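Local coordinates for cell division control protein 4 (Saccharomyces cerevisiae, PDB 3V7D) that recognises phosphorylated proteins such as the CDK inhibitor SIC1 and, as the substrate-binding subunit of an SCF ubiquitin ligase, directs their ubiquitination, at residues C195-E200 and K233-S238. The protein carries 1 engineered substitution. Sequence-based numbering, arbitrary orientation.
Sequences CTHVFE and KLPKES. Unlike the reference sequence in segment 195-200: Glu200 (reference Lys).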
loop_
_atom_site.group_PDB
_atom_site.type_symbol
_atom_site.label_atom_id
_atom_site.label_comp_id
_atom_site.label_asym_id
_atom_site.label_seq_id
_atom_site.Cartn_x
_atom_site.Cartn_y
_atom_site.Cartn_z
ATOM N N CYS B 195 5.659 33.255 3.674
ATOM C CA CYS B 195 6.335 32.893 2.438
ATOM C C CYS B 195 7.820 33.216 2.570
ATOM O O CYS B 195 8.186 34.294 3.036
ATOM C CB CYS B 195 5.740 33.663 1.261
ATOM S SG CYS B 195 6.566 33.344 -0.311
ATOM N N THR B 196 8.677 32.282 2.166
ATOM C CA THR B 196 10.116 32.505 2.258
ATOM C C THR B 196 10.738 32.877 0.913
ATOM O O THR B 196 11.730 33.603 0.862
ATOM C CB THR B 196 10.855 31.286 2.851
ATOM O OG1 THR B 196 10.529 30.109 2.100
ATOM C CG2 THR B 196 10.468 31.082 4.306
ATOM N N HIS B 197 10.154 32.379 -0.173
ATOM C CA HIS B 197 10.678 32.649 -1.511
ATOM C C HIS B 197 9.564 32.854 -2.534
ATOM O O HIS B 197 8.567 32.131 -2.534
ATOM C CB HIS B 197 11.583 31.501 -1.980
ATOM C CG HIS B 197 12.729 31.212 -1.060
ATOM N ND1 HIS B 197 12.574 30.547 0.138
ATOM C CD2 HIS B 197 14.051 31.488 -1.167
ATOM C CE1 HIS B 197 13.748 30.435 0.734
ATOM N NE2 HIS B 197 14.661 30.995 -0.039
ATOM N N VAL B 198 9.742 33.841 -3.405
ATOM C CA VAL B 198 8.860 34.018 -4.553
ATOM C C VAL B 198 9.675 33.928 -5.840
ATOM O O VAL B 198 10.486 34.808 -6.128
ATOM C CB VAL B 198 8.128 35.368 -4.513
ATOM C CG1 VAL B 198 7.219 35.510 -5.725
ATOM C CG2 VAL B 198 7.334 35.509 -3.224
ATOM N N PHE B 199 9.463 32.861 -6.606
ATOM C CA PHE B 199 10.194 32.658 -7.855
ATOM C C PHE B 199 9.370 33.090 -9.063
ATOM O O PHE B 199 8.325 32.506 -9.358
ATOM C CB PHE B 199 10.600 31.191 -8.023
ATOM C CG PHE B 199 11.542 30.689 -6.964
ATOM C CD1 PHE B 199 12.293 31.570 -6.204
ATOM C CD2 PHE B 199 11.676 29.327 -6.734
ATOM C CE1 PHE B 199 13.160 31.104 -5.233
ATOM C CE2 PHE B 199 12.539 28.855 -5.765
ATOM C CZ PHE B 199 13.284 29.745 -5.013
ATOM N N GLU B 200 9.844 34.114 -9.763
ATOM C CA GLU B 200 9.195 34.550 -10.990
ATOM C C GLU B 200 9.964 33.999 -12.183
ATOM O O GLU B 200 11.122 33.601 -12.052
ATOM C CB GLU B 200 9.103 36.079 -11.047
ATOM C CG GLU B 200 8.313 36.688 -9.891
ATOM C CD GLU B 200 8.098 38.185 -10.035
ATOM O OE1 GLU B 200 8.317 38.721 -11.142
ATOM O OE2 GLU B 200 7.708 38.829 -9.037
ATOM N N LYS B 233 15.794 24.585 -7.629
ATOM C CA LYS B 233 16.233 23.925 -6.408
ATOM C C LYS B 233 15.367 24.391 -5.244
ATOM O O LYS B 233 15.043 25.572 -5.146
ATOM C CB LYS B 233 17.708 24.220 -6.125
ATOM C CG LYS B 233 18.664 23.574 -7.116
ATOM C CD LYS B 233 20.114 23.843 -6.756
ATOM C CE LYS B 233 20.457 25.310 -6.927
ATOM N NZ LYS B 233 20.416 25.728 -8.356
ATOM N N LEU B 234 14.978 23.458 -4.378
ATOM C CA LEU B 234 14.237 23.798 -3.167
ATOM C C LEU B 234 15.209 24.304 -2.108
ATOM O O LEU B 234 16.121 23.583 -1.706
ATOM C CB LEU B 234 13.478 22.580 -2.634
ATOM C CG LEU B 234 12.666 22.791 -1.350
ATOM C CD1 LEU B 234 11.467 23.694 -1.604
ATOM C CD2 LEU B 234 12.225 21.458 -0.756
ATOM N N PRO B 235 15.026 25.556 -1.666
ATOM C CA PRO B 235 15.900 26.193 -0.672
ATOM C C PRO B 235 15.963 25.425 0.650
ATOM O O PRO B 235 14.955 24.884 1.109
ATOM C CB PRO B 235 15.245 27.559 -0.462
ATOM C CG PRO B 235 14.522 27.825 -1.741
ATOM C CD PRO B 235 14.011 26.488 -2.185
ATOM N N LYS B 236 17.151 25.387 1.247
ATOM C CA LYS B 236 17.370 24.694 2.514
ATOM C C LYS B 236 16.951 25.547 3.711
ATOM O O LYS B 236 16.814 26.765 3.598
ATOM C CB LYS B 236 18.839 24.275 2.648
ATOM C CG LYS B 236 19.784 24.926 1.638
ATOM C CD LYS B 236 20.119 26.372 1.998
ATOM C CE LYS B 236 20.997 27.019 0.935
ATOM N NZ LYS B 236 20.332 27.029 -0.399
ATOM N N GLU B 237 16.748 24.897 4.856
ATOM C CA GLU B 237 16.330 25.592 6.075
ATOM C C GLU B 237 17.484 26.355 6.730
ATOM O O GLU B 237 18.654 26.027 6.528
ATOM C CB GLU B 237 15.701 24.613 7.074
ATOM C CG GLU B 237 14.402 23.972 6.600
ATOM C CD GLU B 237 14.606 22.585 6.014
ATOM O OE1 GLU B 237 15.765 22.120 5.959
ATOM O OE2 GLU B 237 13.605 21.956 5.611
ATOM N N SER B 238 17.143 27.368 7.524
ATOM C CA SER B 238 18.140 28.267 8.102
ATOM C C SER B 238 18.490 27.945 9.558
ATOM O O SER B 238 17.752 27.240 10.246
ATOM C CB SER B 238 17.674 29.722 7.986
ATOM O OG SER B 238 16.412 29.909 8.605
#
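Pro235 presents its CB-CG edge to one face of the His197 imidazole in a CH-pi contact: its CG is 3.6 Å from the centroid of the His197 ring and 8° off the ring normal, over the middle of the face. Pro235 CB sits over the same face nearer the rim, 3.5 Å from His197 CE1. A chi1 of -57° sets His197 CG anti to the carbonyl carbon and carries the ring toward the proline. A hydrogen bond of 2.9 Å between Thr196 OG1 and His197 ND1 restrains the rotation of that ring; either atom could be the donor. Thr196 and His197 both pair with Val187, a classic beta bulge in strand 194-199, the fourth strand of one WD40 blade of the beta-propeller, to which strand 251-253 adds on in parallel. Pro235 belongs to the loop leaving strand 229-233 of the next blade, so the contact joins adjacent blades. Phe199 makes the apolar contact with the same proline, ring edge first, CZ lying 4.0 Å from Pro235 CG. Lys233 O is an oblique neighbour, 4.2 Å from Phe199 CE2. Outside the segments, Trp232 meets the Phe199 ring at about 20° between planes, and Tyr261 stands nearly perpendicular to His197.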